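Side-chain contacts in fructose transport system repressor FruR (Pseudomonas putida, PDB 3O74), which probably binds specific DNA sites to repress or activate transcription, with fructose 1-phosphate as its preferred effector: residues Leu62-Cys67 against Asp73-Leu78; Leu36-Asp41 against Arg48-Leu53. All coordinates share one frame; numbering follows the deposited sequence.

Interactions 1 and 2 lie about 10 Å apart, centre to centre, within the sugar-binding domain of the LacI family. They come in series along the chain: strand 34-39 and helix 44-56 form interaction 2, then strand 61-64 and helix 74-80 form interaction 1. Both strands run parallel to strand 4-9, which lies between them in one sheet. Each contact seats a helix against the strand that precedes it, in a Rossmann-like alternation. The two helices also meet directly, through a probable hydrogen bond of 2.8 Å between Ser-74 OG and Gln-51 OE1. Strand 34-39, one of the sheet's two outermost strands within this chain, brings interaction 2 to the second subunit, whereas interaction 1 lies further inside.

Interaction 1 of 2, residues Leu62-Cys67 against Asp73-Leu78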
loop_
_atom_site.group_PDB
_atom_site.type_symbol
_atom_site.label_atom_id
_atom_site.label_comp_id
_atom_site.label_asym_id
_atom_site.label_seq_id
_atom_site.Cartn_x
_atom_site.Cartn_y
_atom_site.Cartn_z
ATOM N N LEU B 62 -12.243 -17.905 3.974
ATOM C CA LEU B 62 -11.527 -16.818 4.628
ATOM C C LEU B 62 -10.025 -16.970 4.433
ATOM O O LEU B 62 -9.432 -17.990 4.814
ATOM C CB LEU B 62 -11.868 -16.784 6.120
ATOM C CG LEU B 62 -11.199 -15.747 7.021
ATOM C CD1 LEU B 62 -11.502 -14.322 6.545
ATOM C CD2 LEU B 62 -11.657 -15.945 8.456
ATOM N N PHE B 63 -9.421 -15.964 3.809
ATOM C CA PHE B 63 -7.972 -15.870 3.735
ATOM C C PHE B 63 -7.511 -15.093 4.953
ATOM O O PHE B 63 -8.164 -14.130 5.366
ATOM C CB PHE B 63 -7.533 -15.135 2.469
ATOM C CG PHE B 63 -7.986 -15.787 1.197
ATOM C CD1 PHE B 63 -7.405 -16.969 0.763
ATOM C CD2 PHE B 63 -8.989 -15.213 0.425
ATOM C CE1 PHE B 63 -7.824 -17.574 -0.419
ATOM C CE2 PHE B 63 -9.403 -15.805 -0.749
ATOM C CZ PHE B 63 -8.826 -16.986 -1.172
ATOM N N VAL B 64 -6.382 -15.484 5.530
ATOM C CA VAL B 64 -5.918 -14.782 6.718
ATOM C C VAL B 64 -4.404 -14.813 6.914
ATOM O O VAL B 64 -3.767 -15.855 6.781
ATOM C CB VAL B 64 -6.638 -15.305 7.999
ATOM C CG1 VAL B 64 -6.400 -16.799 8.190
ATOM C CG2 VAL B 64 -6.195 -14.528 9.229
ATOM N N ALA B 65 -3.846 -13.644 7.211
ATOM C CA ALA B 65 -2.487 -13.530 7.714
ATOM C C ALA B 65 -2.631 -13.165 9.184
ATOM O O ALA B 65 -2.816 -11.997 9.530
ATOM C CB ALA B 65 -1.734 -12.457 6.967
ATOM N N SER B 66 -2.567 -14.179 10.038
ATOM C CA SER B 66 -2.966 -14.047 11.432
ATOM C C SER B 66 -1.885 -13.438 12.321
ATOM O O SER B 66 -0.694 -13.531 12.027
ATOM C CB SER B 66 -3.376 -15.416 11.976
ATOM O OG SER B 66 -3.874 -15.320 13.299
ATOM N N CYS B 67 -2.311 -12.819 13.417
ATOM C CA CYS B 67 -1.376 -12.331 14.423
ATOM C C CYS B 67 -1.624 -13.023 15.760
ATOM O O CYS B 67 -1.046 -12.647 16.776
ATOM C CB CYS B 67 -1.476 -10.809 14.578
ATOM S SG CYS B 67 -3.021 -10.213 15.299
ATOM N N ASP B 73 -7.229 -21.333 19.373
ATOM C CA ASP B 73 -7.867 -22.324 18.514
ATOM C C ASP B 73 -9.156 -21.791 17.906
ATOM O O ASP B 73 -10.063 -22.559 17.577
ATOM C CB ASP B 73 -8.132 -23.621 19.287
ATOM C CG ASP B 73 -8.942 -23.397 20.552
ATOM O OD1 ASP B 73 -9.478 -22.284 20.741
ATOM O OD2 ASP B 73 -9.047 -24.341 21.364
ATOM N N SER B 74 -9.228 -20.471 17.760
ATOM C CA SER B 74 -10.402 -19.829 17.179
ATOM C C SER B 74 -10.655 -20.278 15.739
ATOM O O SER B 74 -11.798 -20.539 15.367
ATOM C CB SER B 74 -10.288 -18.301 17.263
ATOM O OG SER B 74 -9.041 -17.844 16.769
ATOM N N TYR B 75 -9.601 -20.386 14.932
ATOM C CA TYR B 75 -9.793 -20.803 13.544
ATOM C C TYR B 75 -10.200 -22.265 13.419
ATOM O O TYR B 75 -10.873 -22.645 12.466
ATOM C CB TYR B 75 -8.581 -20.469 12.671
ATOM C CG TYR B 75 -8.473 -18.987 12.406
ATOM C CD1 TYR B 75 -9.434 -18.326 11.650
ATOM C CD2 TYR B 75 -7.425 -18.246 12.928
ATOM C CE1 TYR B 75 -9.346 -16.963 11.417
ATOM C CE2 TYR B 75 -7.327 -16.897 12.701
ATOM C CZ TYR B 75 -8.286 -16.255 11.948
ATOM O OH TYR B 75 -8.176 -14.900 11.731
ATOM N N ARG B 76 -9.807 -23.077 14.394
ATOM C CA ARG B 76 -10.265 -24.463 14.441
ATOM C C ARG B 76 -11.780 -24.513 14.639
ATOM O O ARG B 76 -12.467 -25.341 14.040
ATOM C CB ARG B 76 -9.553 -25.227 15.558
ATOM C CG ARG B 76 -8.080 -25.496 15.285
ATOM C CD ARG B 76 -7.904 -26.596 14.251
ATOM N NE ARG B 76 -8.637 -27.804 14.623
ATOM C CZ ARG B 76 -8.196 -28.715 15.485
ATOM N NH1 ARG B 76 -7.017 -28.560 16.073
ATOM N NH2 ARG B 76 -8.933 -29.782 15.763
ATOM N N GLU B 77 -12.300 -23.621 15.477
ATOM C CA GLU B 77 -13.742 -23.547 15.706
ATOM C C GLU B 77 -14.484 -23.223 14.415
ATOM O O GLU B 77 -15.480 -23.868 14.086
ATOM C CB GLU B 77 -14.081 -22.504 16.775
ATOM C CG GLU B 77 -13.750 -22.920 18.201
ATOM C CD GLU B 77 -14.084 -21.835 19.212
ATOM O OE1 GLU B 77 -14.958 -20.990 18.918
ATOM O OE2 GLU B 77 -13.471 -21.827 20.300
ATOM N N LEU B 78 -13.992 -22.222 13.689
ATOM C CA LEU B 78 -14.619 -21.795 12.443
ATOM C C LEU B 78 -14.582 -22.911 11.407
ATOM O O LEU B 78 -15.568 -23.169 10.719
ATOM C CB LEU B 78 -13.920 -20.546 11.898
ATOM C CG LEU B 78 -13.951 -19.297 12.780
ATOM C CD1 LEU B 78 -13.184 -18.158 12.127
ATOM C CD2 LEU B 78 -15.385 -18.878 13.053
#
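The CA atoms of Ser-66 and Tyr-75 stand 9.8 Å apart, and those of Leu-62 and Leu-78 are equally distant, the same spacing at both ends of the contact, one in the strand and one in the loop that follows it. Tyr-75 bridges that gap. Its CG lies anti to the carbonyl carbon (chi1 -72°), and the ring reaches from the helix to the strand. Val-64 comes from the opposite direction. Its CG2 presses on the phenol end, 3.2 Å from Tyr-75 OH, a tight approach, while CG1 stands 4.2 Å above one face of the ring, displaced toward the rim. Leu-62 and Ser-66 meet opposite edges of the ring, near its plane: Leu-62 CD2 is 3.9 Å from Tyr-75 CE1, and Ser-66 OG is 3.8 Å from Tyr-75 CE2. This is the first strand-to-helix step of the beta-alpha-beta unit made by strand 61-64, helix 74-80 and strand 85-88, and alternate residues, Leu-62, Val-64 and Ser-66, face the helix. Glu-47 of the preceding helix, 44-56, takes up the two hydroxyls: its OE2 hydrogen-bonds with both Tyr-75 OH, anchoring the phenol end, and Ser-66 OG, and OE1 of the same carboxylate holds the backbone N of Cys-67.

Interaction 2 of 2, residues Leu36-Asp41 against Arg48-Leu53; sequences LIASSD and RQLQQL
Leu-50 supplies the helix side of this contact, closing on Ala-38 and on the backbone where strand 34-39 runs out. Ala-38 and Leu-50 bring the two backbones to 7.2 Å between CA atoms, a close approach made possible by the short side chain of the alanine. The isobutyl group of Leu-50 straddles the methyl of Ala-38: Ala-38 CB lies 3.6 Å from Leu-50 CD1 and 3.7 Å from Leu-50 CD2, so both branches grip the same carbon. CD1 continues past it to cover the peptide that links Ser-39 to Ser-40, lying 3.6 Å from Ser-39 C. The CB of Ser-40 adds a looser touch on the same methyl. Behind this peptide the chain bends in an ST turn, in which Ser-39 OG, on a side chain that starts out away from the helix, accepts from Asp-41 N at 3.2 Å. Strand 34-39, helix 44-56 and strand 61-64 make a beta-alpha-beta crossover that passes strand 4-9, and Ile-8 of that strand also packs on Leu-50. At the sheet border the second subunit joins in: its Leu-53 packs on Leu-36, and its Gln-34 touches Leu-50. Across the two segments themselves the chemistry is dispersive, methyl against methyl and methyl against peptide, which suggests that, between these two segments, complementarity of shape rather than polar bonding governs the fit.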
loop_
_atom_site.group_PDB
_atom_site.type_symbol
_atom_site.label_atom_id
_atom_site.label_comp_id
_atom_site.label_asym_id
_atom_site.label_seq_id
_atom_site.Cartn_x
_atom_site.Cartn_y
_atom_site.Cartn_z
ATOM N N LEU B 36 -13.845 -9.285 0.184
ATOM C CA LEU B 36 -13.950 -8.272 1.223
ATOM C C LEU B 36 -12.695 -8.301 2.081
ATOM O O LEU B 36 -12.293 -9.350 2.588
ATOM C CB LEU B 36 -15.192 -8.483 2.082
ATOM C CG LEU B 36 -16.538 -8.325 1.373
ATOM C CD1 LEU B 36 -17.675 -8.707 2.308
ATOM C CD2 LEU B 36 -16.716 -6.906 0.853
ATOM N N ILE B 37 -12.078 -7.137 2.234
ATOM C CA ILE B 37 -10.817 -7.026 2.941
ATOM C C ILE B 37 -11.003 -6.305 4.272
ATOM O O ILE B 37 -11.774 -5.345 4.378
ATOM C CB ILE B 37 -9.781 -6.294 2.074
ATOM C CG1 ILE B 37 -9.529 -7.088 0.792
ATOM C CG2 ILE B 37 -8.496 -6.065 2.846
ATOM C CD1 ILE B 37 -8.816 -6.300 -0.288
ATOM N N ALA B 38 -10.301 -6.785 5.291
ATOM C CA ALA B 38 -10.330 -6.154 6.599
ATOM C C ALA B 38 -8.941 -6.223 7.209
ATOM O O ALA B 38 -8.186 -7.163 6.944
ATOM C CB ALA B 38 -11.342 -6.830 7.493
ATOM N N SER B 39 -8.606 -5.226 8.022
ATOM C CA SER B 39 -7.280 -5.154 8.621
ATOM C C SER B 39 -7.335 -5.290 10.140
ATOM O O SER B 39 -8.109 -4.602 10.809
ATOM C CB SER B 39 -6.582 -3.850 8.236
ATOM O OG SER B 39 -5.390 -3.690 8.984
ATOM N N SER B 40 -6.505 -6.186 10.670
ATOM C CA SER B 40 -6.413 -6.429 12.103
ATOM C C SER B 40 -5.459 -5.437 12.757
ATOM O O SER B 40 -5.452 -5.279 13.979
ATOM C CB SER B 40 -5.878 -7.836 12.351
ATOM O OG SER B 40 -4.516 -7.909 11.965
ATOM N N ASP B 41 -4.638 -4.789 11.941
ATOM C CA ASP B 41 -3.589 -3.919 12.453
ATOM C C ASP B 41 -2.616 -4.712 13.325
ATOM O O ASP B 41 -1.979 -4.157 14.219
ATOM C CB ASP B 41 -4.189 -2.760 13.245
ATOM C CG ASP B 41 -3.671 -1.418 12.785
ATOM O OD1 ASP B 41 -2.595 -1.006 13.260
ATOM O OD2 ASP B 41 -4.336 -0.779 11.941
ATOM N N ARG B 48 -9.822 -10.974 16.250
ATOM C CA ARG B 48 -10.928 -11.767 16.768
ATOM C C ARG B 48 -12.267 -11.102 16.457
ATOM O O ARG B 48 -13.253 -11.782 16.173
ATOM C CB ARG B 48 -10.764 -12.026 18.266
ATOM C CG ARG B 48 -9.552 -12.892 18.593
ATOM C CD ARG B 48 -9.584 -13.405 20.023
ATOM N NE ARG B 48 -8.334 -14.067 20.388
ATOM C CZ ARG B 48 -7.334 -13.469 21.028
ATOM N NH1 ARG B 48 -7.443 -12.195 21.381
ATOM N NH2 ARG B 48 -6.230 -14.143 21.323
ATOM N N GLN B 49 -12.294 -9.774 16.494
ATOM C CA GLN B 49 -13.479 -9.029 16.079
ATOM C C GLN B 49 -13.804 -9.279 14.604
ATOM O O GLN B 49 -14.969 -9.390 14.228
ATOM C CB GLN B 49 -13.296 -7.527 16.319
ATOM C CG GLN B 49 -13.215 -7.124 17.781
ATOM C CD GLN B 49 -13.501 -5.647 17.997
ATOM O OE1 GLN B 49 -12.926 -4.782 17.332
ATOM N NE2 GLN B 49 -14.397 -5.353 18.934
ATOM N N LEU B 50 -12.772 -9.356 13.771
ATOM C CA LEU B 50 -12.971 -9.581 12.343
ATOM C C LEU B 50 -13.423 -11.010 12.062
ATOM O O LEU B 50 -14.183 -11.257 11.126
ATOM C CB LEU B 50 -11.701 -9.248 11.556
ATOM C CG LEU B 50 -11.318 -7.766 11.571
ATOM C CD1 LEU B 50 -10.053 -7.528 10.766
ATOM C CD2 LEU B 50 -12.457 -6.931 11.030
ATOM N N GLN B 51 -12.952 -11.949 12.877
ATOM C CA GLN B 51 -13.399 -13.332 12.780
ATOM C C GLN B 51 -14.917 -13.409 12.866
ATOM O O GLN B 51 -15.568 -14.000 12.005
ATOM C CB GLN B 51 -12.799 -14.175 13.904
ATOM C CG GLN B 51 -11.317 -14.442 13.775
ATOM C CD GLN B 51 -10.816 -15.365 14.864
ATOM O OE1 GLN B 51 -9.776 -16.005 14.721
ATOM N NE2 GLN B 51 -11.563 -15.447 15.958
ATOM N N GLN B 52 -15.472 -12.806 13.912
ATOM C CA GLN B 52 -16.913 -12.822 14.131
ATOM C C GLN B 52 -17.633 -12.147 12.979
ATOM O O GLN B 52 -18.725 -12.557 12.587
ATOM C CB GLN B 52 -17.266 -12.124 15.444
ATOM C CG GLN B 52 -16.775 -12.855 16.677
ATOM C CD GLN B 52 -17.221 -14.303 16.701
ATOM O OE1 GLN B 52 -16.441 -15.210 16.406
ATOM N NE2 GLN B 52 -18.485 -14.528 17.048
ATOM N N LEU B 53 -17.010 -11.106 12.442
ATOM C CA LEU B 53 -17.579 -10.360 11.331
ATOM C C LEU B 53 -17.710 -11.235 10.092
ATOM O O LEU B 53 -18.778 -11.314 9.487
ATOM C CB LEU B 53 -16.717 -9.138 11.016
ATOM C CG LEU B 53 -17.213 -8.251 9.876
ATOM C CD1 LEU B 53 -18.595 -7.717 10.191
ATOM C CD2 LEU B 53 -16.238 -7.115 9.632
#